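Local coordinates for dTDP-glucose 4,6-dehydratase (Klebsiella pneumoniae, PDB 5U4Q), which binds NAD and, as an enzyme of the NAD-dependent epimerase/dehydratase family, probably dehydrates dTDP-glucose to its 4-keto-6-deoxy form, at residues Y101-L106 against L153-T157; L64-M70 against G108-I112; P140-E144 against R259-I263. All coordinates share one frame; numbering follows the deposited sequence. Where two conformers were deposited one is given.

How the contacts relate
All three contacts belong to the Rossmann-type epimerase/dehydratase fold. Contacts 1 and 2 share helix 98-118, lie with their centres about 14 Å apart, and touch directly. Contact 1 joins this helix to helix 153-172 and reaches the nicotinamide ribose, whereas contact 2 joins it to the start of helix 67-77 beside the adenine; both also meet the second subunit, so cofactor binding and dimer contacts meet on one helix. Contact 3 touches neither, its centre about 20 Å from that of contact 1 and about 27 Å from that of contact 2, where the loop between strand 123-129 and helix 153-172 meets strand 258-263 of the parallel sheet. Contacts 1 and 2 interleave along the chain; segment 140-144 precedes 153-157.

Contact 1: Y101-L106 against L153-T157; sequences YADANL and LYAAT. With NAD (nicotinamide-adenine-dinucleotide), chain C.
The side-chain amide of Asn105 reaches across to Thr157: ND2 donates to Thr157 OG1 at 3.1 Å, nearly straight at 165° and with the acceptor in the amide plane. The same hydroxyl donates to Tyr154 O at 2.8 Å, so it is gripped from both helices. With OG1 lying between the backbone N and carbonyl carbon (chi1 68°), Thr157 turns its methyl CG2 to Leu106, whose CG is 3.9 Å from it. Tyr101 crosses Tyr154 at about a right angle, its CE1 3.7 Å from Tyr154 CB, while its CD2 side packs on Leu153 CD2. Segments 101-106 and 153-157, on helices 98-118 and 153-172, run in nearly the same direction, their axes 27° apart, and helix 153-172 carries the Tyr-X-X-X-Lys signature of short-chain dehydrogenases/reductases, with Tyr154 its tyrosine. The Tyr154 OH shares a hydrogen bond with the ribose hydroxyl O2D of NAD at 2.6 Å, met at the ring edge in plane. Farther out, Asn105 OD1 accepts from Gln88 N, which with the Thr157 bond holds both ends of the amide. Leu153 packs on Leu110 of the second subunit, and Asp103 forms a salt bridge with Arg67 of that subunit.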
loop_
_atom_site.group_PDB
_atom_site.type_symbol
_atom_site.label_atom_id
_atom_site.label_comp_id
_atom_site.label_asym_id
_atom_site.label_seq_id
_atom_site.Cartn_x
_atom_site.Cartn_y
_atom_site.Cartn_z
ATOM N N TYR A 101 0.919 11.147 -4.050
ATOM C CA TYR A 101 0.703 10.129 -3.030
ATOM C C TYR A 101 1.696 9.008 -3.199
ATOM O O TYR A 101 2.251 8.498 -2.226
ATOM C CB TYR A 101 -0.719 9.551 -3.105
ATOM C CG TYR A 101 -1.797 10.507 -2.658
ATOM C CD1 TYR A 101 -1.936 10.839 -1.323
ATOM C CD2 TYR A 101 -2.684 11.067 -3.572
ATOM C CE1 TYR A 101 -2.921 11.714 -0.902
ATOM C CE2 TYR A 101 -3.675 11.947 -3.166
ATOM C CZ TYR A 101 -3.789 12.264 -1.831
ATOM O OH TYR A 101 -4.758 13.130 -1.415
ATOM N N ALA A 102 1.926 8.617 -4.437
ATOM C CA ALA A 102 2.868 7.549 -4.707
ATOM C C ALA A 102 4.254 7.986 -4.330
ATOM O O ALA A 102 4.981 7.269 -3.644
ATOM C CB ALA A 102 2.818 7.151 -6.174
ATOM N N ASP A 103 4.627 9.178 -4.766
ATOM C CA ASP A 103 5.960 9.685 -4.465
ATOM C C ASP A 103 6.227 9.844 -2.976
ATOM O O ASP A 103 7.218 9.351 -2.451
ATOM C CB ASP A 103 6.194 11.047 -5.149
ATOM C CG ASP A 103 6.508 10.922 -6.621
ATOM O OD1 ASP A 103 7.067 9.887 -7.034
ATOM O OD2 ASP A 103 6.220 11.876 -7.372
ATOM N N ALA A 104 5.369 10.570 -2.306
ATOM C CA ALA A 104 5.609 10.869 -0.911
ATOM C C ALA A 104 5.258 9.710 -0.015
ATOM O O ALA A 104 5.972 9.438 0.976
ATOM C CB ALA A 104 4.788 12.072 -0.490
ATOM N N ASN A 105 4.161 9.028 -0.339
ATOM C CA ASN A 105 3.632 8.039 0.582
ATOM C C ASN A 105 4.031 6.597 0.325
ATOM O O ASN A 105 3.929 5.787 1.232
ATOM C CB ASN A 105 2.100 8.103 0.676
ATOM C CG ASN A 105 1.570 9.457 1.140
ATOM O OD1 ASN A 105 2.310 10.448 1.269
ATOM N ND2 ASN A 105 0.246 9.520 1.352
ATOM N N LEU A 106 4.467 6.241 -0.883
ATOM C CA LEU A 106 4.933 4.879 -1.150
ATOM C C LEU A 106 6.466 4.853 -1.227
ATOM O O LEU A 106 7.127 4.278 -0.346
ATOM C CB LEU A 106 4.264 4.298 -2.402
ATOM C CG LEU A 106 2.735 4.171 -2.275
ATOM C CD1 LEU A 106 2.138 3.799 -3.615
ATOM C CD2 LEU A 106 2.348 3.153 -1.218
ATOM N N LEU A 153 -7.142 6.679 -2.483
ATOM C CA LEU A 153 -5.737 6.327 -2.694
ATOM C C LEU A 153 -4.912 6.673 -1.441
ATOM O O LEU A 153 -4.028 5.906 -1.051
ATOM C CB LEU A 153 -5.177 7.036 -3.931
ATOM C CG LEU A 153 -3.721 6.719 -4.308
ATOM C CD1 LEU A 153 -3.492 5.252 -4.524
ATOM C CD2 LEU A 153 -3.374 7.503 -5.569
ATOM N N TYR A 154 -5.219 7.803 -0.813
ATOM C CA TYR A 154 -4.576 8.204 0.439
ATOM C C TYR A 154 -4.664 7.056 1.465
ATOM O O TYR A 154 -3.640 6.624 2.015
ATOM C CB TYR A 154 -5.209 9.480 0.979
ATOM C CG TYR A 154 -4.764 9.877 2.366
ATOM C CD1 TYR A 154 -3.472 10.333 2.603
ATOM C CD2 TYR A 154 -5.642 9.822 3.420
ATOM C CE1 TYR A 154 -3.067 10.714 3.878
ATOM C CE2 TYR A 154 -5.265 10.211 4.692
ATOM C CZ TYR A 154 -3.971 10.650 4.917
ATOM O OH TYR A 154 -3.606 11.035 6.200
ATOM N N ALA A 155 -5.877 6.531 1.688
ATOM C CA ALA A 155 -6.080 5.423 2.632
ATOM C C ALA A 155 -5.259 4.182 2.226
ATOM O O ALA A 155 -4.625 3.522 3.056
ATOM C CB ALA A 155 -7.564 5.055 2.721
ATOM N N ALA A 156 -5.322 3.817 0.953
ATOM C CA ALA A 156 -4.570 2.663 0.475
ATOM C C ALA A 156 -3.076 2.841 0.741
ATOM O O ALA A 156 -2.410 1.877 1.098
ATOM C CB ALA A 156 -4.808 2.425 -0.987
ATOM N N THR A 157 -2.557 4.053 0.548
ATOM C CA THR A 157 -1.117 4.262 0.794
ATOM C C THR A 157 -0.773 4.143 2.279
ATOM O O THR A 157 0.308 3.652 2.619
ATOM C CB THR A 157 -0.536 5.585 0.204
ATOM O OG1 THR A 157 -1.045 6.720 0.880
ATOM C CG2 THR A 157 -0.763 5.677 -1.317
HETATM P PA NAD C . 0.903 19.062 6.992
HETATM O O1A NAD C . 0.739 20.312 7.768
HETATM O O2A NAD C . 0.599 19.027 5.507
HETATM O O5B NAD C . 2.405 18.527 7.256
HETATM C C5B NAD C . 3.071 17.562 6.452
HETATM C C4B NAD C . 4.391 18.161 5.996
HETATM O O4B NAD C . 4.974 17.157 5.145
HETATM C C3B NAD C . 4.235 19.438 5.182
HETATM O O3B NAD C . 4.866 20.592 5.760
HETATM C C2B NAD C . 4.813 19.045 3.823
HETATM O O2B NAD C . 5.548 20.109 3.188
HETATM C C1B NAD C . 5.664 17.810 4.109
HETATM N N9A NAD C . 5.809 16.913 2.950
HETATM C C8A NAD C . 4.819 16.424 2.169
HETATM N N7A NAD C . 5.327 15.665 1.195
HETATM C C5A NAD C . 6.660 15.646 1.359
HETATM C C6A NAD C . 7.797 15.052 0.626
HETATM N N6A NAD C . 7.623 14.297 -0.449
HETATM N N1A NAD C . 9.012 15.301 1.118
HETATM C C2A NAD C . 9.236 16.066 2.196
HETATM N N3A NAD C . 8.250 16.663 2.896
HETATM C C4A NAD C . 6.963 16.473 2.501
HETATM O O3 NAD C . -0.003 17.870 7.590
HETATM P PN NAD C . -0.117 17.338 9.106
HETATM O O1N NAD C . 0.907 17.911 9.995
HETATM O O2N NAD C . -1.612 17.419 9.410
HETATM O O5D NAD C . 0.196 15.799 8.833
HETATM C C5D NAD C . 1.232 15.045 9.456
HETATM C C4D NAD C . 0.916 13.582 9.194
HETATM O O4D NAD C . -0.248 13.192 9.959
HETATM C C3D NAD C . 0.619 13.163 7.759
HETATM O O3D NAD C . 1.240 11.895 7.536
HETATM C C2D NAD C . -0.878 12.969 7.713
HETATM O O2D NAD C . -1.301 11.978 6.753
HETATM C C1D NAD C . -1.196 12.531 9.129
HETATM N N1N NAD C . -2.559 12.910 9.548
HETATM C C2N NAD C . -2.880 14.154 9.973
HETATM C C3N NAD C . -4.189 14.478 10.368
HETATM C C7N NAD C . -4.631 15.864 10.858
HETATM O O7N NAD C . -5.765 16.006 11.340
HETATM N N7N NAD C . -3.862 16.961 10.754
HETATM C C4N NAD C . -5.166 13.511 10.283
HETATM C C5N NAD C . -4.826 12.243 9.833
HETATM C C6N NAD C . -3.521 11.960 9.446
#

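Contact 2: L64-M70 against G108-I112; sequences LADREGM and GYLNI. With NAD (nicotinamide-adenine-dinucleotide), chain C.
Asn111 points its amide into the turn ahead of helix 67-77, where ND2 donates to Leu64 O at 2.7 Å. The bond is nearly straight (170°) and uses a lone pair in the carbonyl plane, with the oxygen also close to the amide plane. Gly108, one helical turn earlier, brings its CA to 3.5 Å from Leu64 O in a CA-H...O contact. Met70, present as selenomethionine, crosses Asn111 at about a right angle; bent at chi2 and chi3 (-74° and -75°), it carries CE past Asn111 CB and onto Ile112. There the packing is tight, with Met70 CE 3.5 Å from Ile112 CD1 as the two side chains meet obliquely. Asp66 N-caps helix 67-77, its OD1 taking Gly69 N from above the carboxylate plane. A water donates to Arg67 O and, weakly, to Asn111 OD1, which also bonds Tyr99 OH of the second subunit. In the loop between strand 57-61 and helix 67-77 of the Rossmann-type fold, Leu64 borders the adenine pocket, and its N donates to NAD N1A at 3.0 Å. The residue that donates to the adenine therefore has its carbonyl held by an asparagine that also bonds the second subunit.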
loop_
_atom_site.group_PDB
_atom_site.type_symbol
_atom_site.label_atom_id
_atom_site.label_comp_id
_atom_site.label_asym_id
_atom_site.label_seq_id
_atom_site.Cartn_x
_atom_site.Cartn_y
_atom_site.Cartn_z
ATOM N N LEU A 64 11.218 13.407 0.482
ATOM C CA LEU A 64 11.204 11.991 0.887
ATOM C C LEU A 64 11.557 11.038 -0.264
ATOM O O LEU A 64 12.104 9.959 -0.014
ATOM C CB LEU A 64 9.819 11.602 1.400
ATOM C CG LEU A 64 9.303 12.204 2.684
ATOM C CD1 LEU A 64 7.868 11.739 2.841
ATOM C CD2 LEU A 64 10.167 11.783 3.875
ATOM N N ALA A 65 11.259 11.471 -1.494
ATOM C CA ALA A 65 11.483 10.659 -2.677
ATOM C C ALA A 65 12.893 10.757 -3.239
ATOM O O ALA A 65 13.214 10.046 -4.192
ATOM C CB ALA A 65 10.485 11.053 -3.740
ATOM N N ASP A 66 13.722 11.612 -2.653
ATOM C CA ASP A 66 15.127 11.806 -3.079
ATOM C C ASP A 66 15.928 10.682 -2.408
ATOM O O ASP A 66 16.353 10.806 -1.260
ATOM C CB ASP A 66 15.578 13.208 -2.657
ATOM C CG ASP A 66 17.020 13.544 -3.029
ATOM O OD1 ASP A 66 17.798 12.662 -3.446
ATOM O OD2 ASP A 66 17.367 14.725 -2.882
ATOM N N ARG A 67 16.137 9.587 -3.137
ATOM C CA ARG A 67 16.774 8.402 -2.577
ATOM C C ARG A 67 18.172 8.681 -2.047
ATOM O O ARG A 67 18.491 8.305 -0.922
ATOM C CB ARG A 67 16.842 7.252 -3.598
ATOM C CG ARG A 67 17.534 6.016 -3.026
ATOM C CD ARG A 67 17.611 4.862 -3.999
ATOM N NE ARG A 67 18.465 3.805 -3.458
ATOM C CZ ARG A 67 18.836 2.710 -4.120
ATOM N NH1 ARG A 67 18.420 2.498 -5.369
ATOM N NH2 ARG A 67 19.616 1.813 -3.520
ATOM N N GLU A 68 19.012 9.334 -2.852
ATOM C CA GLU A 68 20.378 9.621 -2.415
ATOM C C GLU A 68 20.383 10.618 -1.262
ATOM O O GLU A 68 21.154 10.457 -0.304
ATOM C CB GLU A 68 21.258 10.123 -3.578
ATOM C CG GLU A 68 22.690 10.420 -3.147
ATOM C CD GLU A 68 23.643 10.684 -4.292
ATOM O OE1 GLU A 68 23.191 10.869 -5.445
ATOM O OE2 GLU A 68 24.864 10.694 -4.020
ATOM N N GLY A 69 19.531 11.641 -1.356
ATOM C CA GLY A 69 19.434 12.669 -0.284
ATOM C C GLY A 69 18.984 12.050 1.042
ATOM O O GLY A 69 19.487 12.381 2.112
HETATM N N MSE A 70 18.007 11.158 0.964
HETATM C CA MSE A 70 17.542 10.463 2.163
HETATM C C MSE A 70 18.596 9.559 2.754
HETATM O O MSE A 70 18.823 9.535 3.967
HETATM C CB MSE A 70 16.282 9.676 1.835
HETATM C CG MSE A 70 15.092 10.599 1.631
HETATM SE SE MSE A 70 14.388 11.382 3.288
HETATM C CE MSE A 70 13.519 9.745 3.906
ATOM N N GLY A 108 8.588 7.363 -0.778
ATOM C CA GLY A 108 9.135 8.073 0.351
ATOM C C GLY A 108 9.184 7.237 1.616
ATOM O O GLY A 108 10.153 7.280 2.391
ATOM N N TYR A 109 8.143 6.431 1.819
ATOM C CA TYR A 109 8.071 5.586 3.008
ATOM C C TYR A 109 9.157 4.509 2.922
ATOM O O TYR A 109 9.778 4.172 3.926
ATOM C CB TYR A 109 6.665 4.988 3.195
ATOM C CG TYR A 109 6.499 4.352 4.569
ATOM C CD1 TYR A 109 6.359 5.131 5.689
ATOM C CD2 TYR A 109 6.527 2.982 4.739
ATOM C CE1 TYR A 109 6.258 4.557 6.963
ATOM C CE2 TYR A 109 6.430 2.403 5.978
ATOM C CZ TYR A 109 6.271 3.189 7.094
ATOM O OH TYR A 109 6.181 2.612 8.340
ATOM N N LEU A 110 9.392 3.964 1.730
ATOM C CA LEU A 110 10.463 2.984 1.574
ATOM C C LEU A 110 11.814 3.607 1.911
ATOM O O LEU A 110 12.615 2.955 2.569
ATOM C CB LEU A 110 10.498 2.392 0.171
ATOM C CG LEU A 110 11.572 1.307 -0.046
ATOM C CD1 LEU A 110 11.473 0.145 0.930
ATOM C CD2 LEU A 110 11.545 0.817 -1.489
ATOM N N ASN A 111 12.061 4.854 1.481
ATOM C CA ASN A 111 13.343 5.519 1.823
ATOM C C ASN A 111 13.503 5.622 3.334
ATOM O O ASN A 111 14.596 5.425 3.862
ATOM C CB ASN A 111 13.477 6.875 1.121
ATOM C CG ASN A 111 13.601 6.723 -0.378
ATOM O OD1 ASN A 111 13.999 5.653 -0.852
ATOM N ND2 ASN A 111 13.235 7.754 -1.139
ATOM N N ILE A 112 12.424 5.948 4.040
ATOM C CA ILE A 112 12.457 5.976 5.494
ATOM C C ILE A 112 12.820 4.577 6.047
ATOM O O ILE A 112 13.685 4.467 6.939
ATOM C CB ILE A 112 11.082 6.426 6.084
ATOM C CG1 ILE A 112 10.805 7.899 5.794
ATOM C CG2 ILE A 112 10.958 6.148 7.584
ATOM C CD1 ILE A 112 11.581 8.872 6.635
HETATM P PA NAD C . 0.903 19.062 6.992
HETATM O O1A NAD C . 0.739 20.312 7.768
HETATM O O2A NAD C . 0.599 19.027 5.507
HETATM O O5B NAD C . 2.405 18.527 7.256
HETATM C C5B NAD C . 3.071 17.562 6.452
HETATM C C4B NAD C . 4.391 18.161 5.996
HETATM O O4B NAD C . 4.974 17.157 5.145
HETATM C C3B NAD C . 4.235 19.438 5.182
HETATM O O3B NAD C . 4.866 20.592 5.760
HETATM C C2B NAD C . 4.813 19.045 3.823
HETATM O O2B NAD C . 5.548 20.109 3.188
HETATM C C1B NAD C . 5.664 17.810 4.109
HETATM N N9A NAD C . 5.809 16.913 2.950
HETATM C C8A NAD C . 4.819 16.424 2.169
HETATM N N7A NAD C . 5.327 15.665 1.195
HETATM C C5A NAD C . 6.660 15.646 1.359
HETATM C C6A NAD C . 7.797 15.052 0.626
HETATM N N6A NAD C . 7.623 14.297 -0.449
HETATM N N1A NAD C . 9.012 15.301 1.118
HETATM C C2A NAD C . 9.236 16.066 2.196
HETATM N N3A NAD C . 8.250 16.663 2.896
HETATM C C4A NAD C . 6.963 16.473 2.501
HETATM O O3 NAD C . -0.003 17.870 7.590
HETATM P PN NAD C . -0.117 17.338 9.106
HETATM O O1N NAD C . 0.907 17.911 9.995
HETATM O O2N NAD C . -1.612 17.419 9.410
HETATM O O5D NAD C . 0.196 15.799 8.833
HETATM C C5D NAD C . 1.232 15.045 9.456
HETATM C C4D NAD C . 0.916 13.582 9.194
HETATM O O4D NAD C . -0.248 13.192 9.959
HETATM C C3D NAD C . 0.619 13.163 7.759
HETATM O O3D NAD C . 1.240 11.895 7.536
HETATM C C2D NAD C . -0.878 12.969 7.713
HETATM O O2D NAD C . -1.301 11.978 6.753
HETATM C C1D NAD C . -1.196 12.531 9.129
HETATM N N1N NAD C . -2.559 12.910 9.548
HETATM C C2N NAD C . -2.880 14.154 9.973
HETATM C C3N NAD C . -4.189 14.478 10.368
HETATM C C7N NAD C . -4.631 15.864 10.858
HETATM O O7N NAD C . -5.765 16.006 11.340
HETATM N N7N NAD C . -3.862 16.961 10.754
HETATM C C4N NAD C . -5.166 13.511 10.283
HETATM C C5N NAD C . -4.826 12.243 9.833
HETATM C C6N NAD C . -3.521 11.960 9.446
HETATM O O HOH W 1 17.129 6.250 0.422
#

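Contact 3: P140-E144 against R259-I263; sequences PFSTE and RVYNI
Asn262 ND2 is gripped by two carbonyl oxygens: Phe141 O, 3.1 Å away in a weak, bent bond (120°), and Asp304 O. The other end of the amide, OD1, bonds Tyr133 OH, and these bonds together should restrain its rotation. Asn262 CG sits beside the backbone N (chi1 -73°), which directs the amide from the strand to the loop. A second link is made by Thr143, whose methyl CG2 rests against the strand backbone, 3.7 Å from Asn262 N and 3.8 Å from Val260 O. Its hydroxyl takes the other route, through a water 2.7 Å from Thr143 OG1 that donates to Val260 O, also at 2.7 Å. Within the loop, Ser142 OG accepts from Glu144 N at 3.0 Å in an ST turn, and the Phe141 ring stacks on that of Tyr133. The irregular segment between strand 123-129 and helix 153-172 thus lies against strand 258-263, which pairs in parallel with strand 176-185, while Tyr261 packs on helix 306-312 and Ile263 on both that helix and helix 223-234.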
loop_
_atom_site.group_PDB
_atom_site.type_symbol
_atom_site.label_atom_id
_atom_site.label_comp_id
_atom_site.label_asym_id
_atom_site.label_seq_id
_atom_site.Cartn_x
_atom_site.Cartn_y
_atom_site.Cartn_z
ATOM N N PRO A 140 -17.367 0.845 17.610
ATOM C CA PRO A 140 -16.327 1.801 17.211
ATOM C C PRO A 140 -15.278 1.185 16.295
ATOM O O PRO A 140 -15.087 -0.003 16.319
ATOM C CB PRO A 140 -15.640 2.106 18.537
ATOM C CG PRO A 140 -15.731 0.824 19.276
ATOM C CD PRO A 140 -17.121 0.317 18.961
ATOM N N PHE A 141 -14.591 2.010 15.511
ATOM C CA PHE A 141 -13.481 1.516 14.713
ATOM C C PHE A 141 -12.366 1.063 15.653
ATOM O O PHE A 141 -11.910 1.843 16.496
ATOM C CB PHE A 141 -12.932 2.606 13.767
ATOM C CG PHE A 141 -13.841 2.978 12.625
ATOM C CD1 PHE A 141 -14.612 2.020 11.950
ATOM C CD2 PHE A 141 -13.855 4.282 12.152
ATOM C CE1 PHE A 141 -15.427 2.384 10.870
ATOM C CE2 PHE A 141 -14.639 4.642 11.067
ATOM C CZ PHE A 141 -15.425 3.693 10.422
ATOM N N SER A 142 -11.910 -0.179 15.491
ATOM C CA SER A 142 -10.891 -0.752 16.330
ATOM C C SER A 142 -9.741 -1.277 15.481
ATOM O O SER A 142 -9.951 -1.734 14.343
ATOM C CB SER A 142 -11.505 -1.945 17.107
ATOM O OG SER A 142 -10.527 -2.815 17.665
ATOM N N THR A 143 -8.529 -1.235 16.019
ATOM C CA THR A 143 -7.410 -1.825 15.305
ATOM C C THR A 143 -7.524 -3.362 15.154
ATOM O O THR A 143 -6.713 -3.998 14.465
ATOM C CB THR A 143 -6.087 -1.491 15.973
ATOM O OG1 THR A 143 -6.132 -1.882 17.336
ATOM C CG2 THR A 143 -5.772 -0.004 15.851
ATOM N N GLU A 144 -8.510 -3.972 15.804
ATOM C CA GLU A 144 -8.769 -5.395 15.574
ATOM C C GLU A 144 -9.527 -5.624 14.243
ATOM O O GLU A 144 -9.581 -6.766 13.763
ATOM C CB GLU A 144 -9.640 -5.968 16.699
ATOM C CG GLU A 144 -8.964 -6.006 18.043
ATOM C CD GLU A 144 -9.924 -6.339 19.164
ATOM O OE1 GLU A 144 -11.065 -6.759 18.880
ATOM O OE2 GLU A 144 -9.531 -6.170 20.336
ATOM N N ARG A 259 3.524 -2.559 15.878
ATOM C CA ARG A 259 2.247 -2.197 16.498
ATOM C C ARG A 259 1.595 -1.047 15.763
ATOM O O ARG A 259 2.291 -0.174 15.235
ATOM C CB ARG A 259 2.429 -1.735 17.947
ATOM C CG ARG A 259 2.752 -2.815 18.958
ATOM C CD ARG A 259 1.593 -3.769 19.161
ATOM N NE ARG A 259 1.881 -4.665 20.277
ATOM C CZ ARG A 259 2.718 -5.694 20.211
ATOM N NH1 ARG A 259 2.925 -6.439 21.290
ATOM N NH2 ARG A 259 3.349 -5.976 19.082
ATOM N N VAL A 260 0.258 -1.043 15.766
ATOM C CA VAL A 260 -0.545 0.040 15.189
ATOM C C VAL A 260 -1.585 0.395 16.265
ATOM O O VAL A 260 -2.176 -0.495 16.880
ATOM C CB VAL A 260 -1.217 -0.284 13.838
ATOM C CG1 VAL A 260 -2.039 0.912 13.381
ATOM C CG2 VAL A 260 -0.173 -0.665 12.790
ATOM N N TYR A 261 -1.764 1.692 16.519
ATOM C CA TYR A 261 -2.749 2.192 17.460
ATOM C C TYR A 261 -3.617 3.293 16.858
ATOM O O TYR A 261 -3.136 4.126 16.080
ATOM C CB TYR A 261 -2.075 2.821 18.687
ATOM C CG TYR A 261 -1.241 1.848 19.482
ATOM C CD1 TYR A 261 -1.836 0.916 20.350
ATOM C CD2 TYR A 261 0.144 1.850 19.377
ATOM C CE1 TYR A 261 -1.058 0.011 21.047
ATOM C CE2 TYR A 261 0.927 0.940 20.066
ATOM C CZ TYR A 261 0.320 0.021 20.898
ATOM O OH TYR A 261 1.121 -0.861 21.585
ATOM N N ASN A 262 -4.892 3.306 17.234
ATOM C CA ASN A 262 -5.714 4.497 16.995
ATOM C C ASN A 262 -5.278 5.593 17.964
ATOM O O ASN A 262 -4.945 5.325 19.115
ATOM C CB ASN A 262 -7.188 4.255 17.287
ATOM C CG ASN A 262 -7.884 3.405 16.253
ATOM O OD1 ASN A 262 -7.527 3.381 15.080
ATOM N ND2 ASN A 262 -8.957 2.764 16.684
ATOM N N ILE A 263 -5.282 6.824 17.489
ATOM C CA ILE A 263 -4.999 7.979 18.356
ATOM C C ILE A 263 -6.100 9.015 18.091
ATOM O O ILE A 263 -6.300 9.434 16.965
ATOM C CB ILE A 263 -3.578 8.504 18.139
ATOM C CG1 ILE A 263 -3.269 9.634 19.124
ATOM C CG2 ILE A 263 -3.342 8.953 16.701
ATOM C CD1 ILE A 263 -1.833 10.088 19.063
HETATM O O HOH W 2 -4.014 -1.079 18.829
#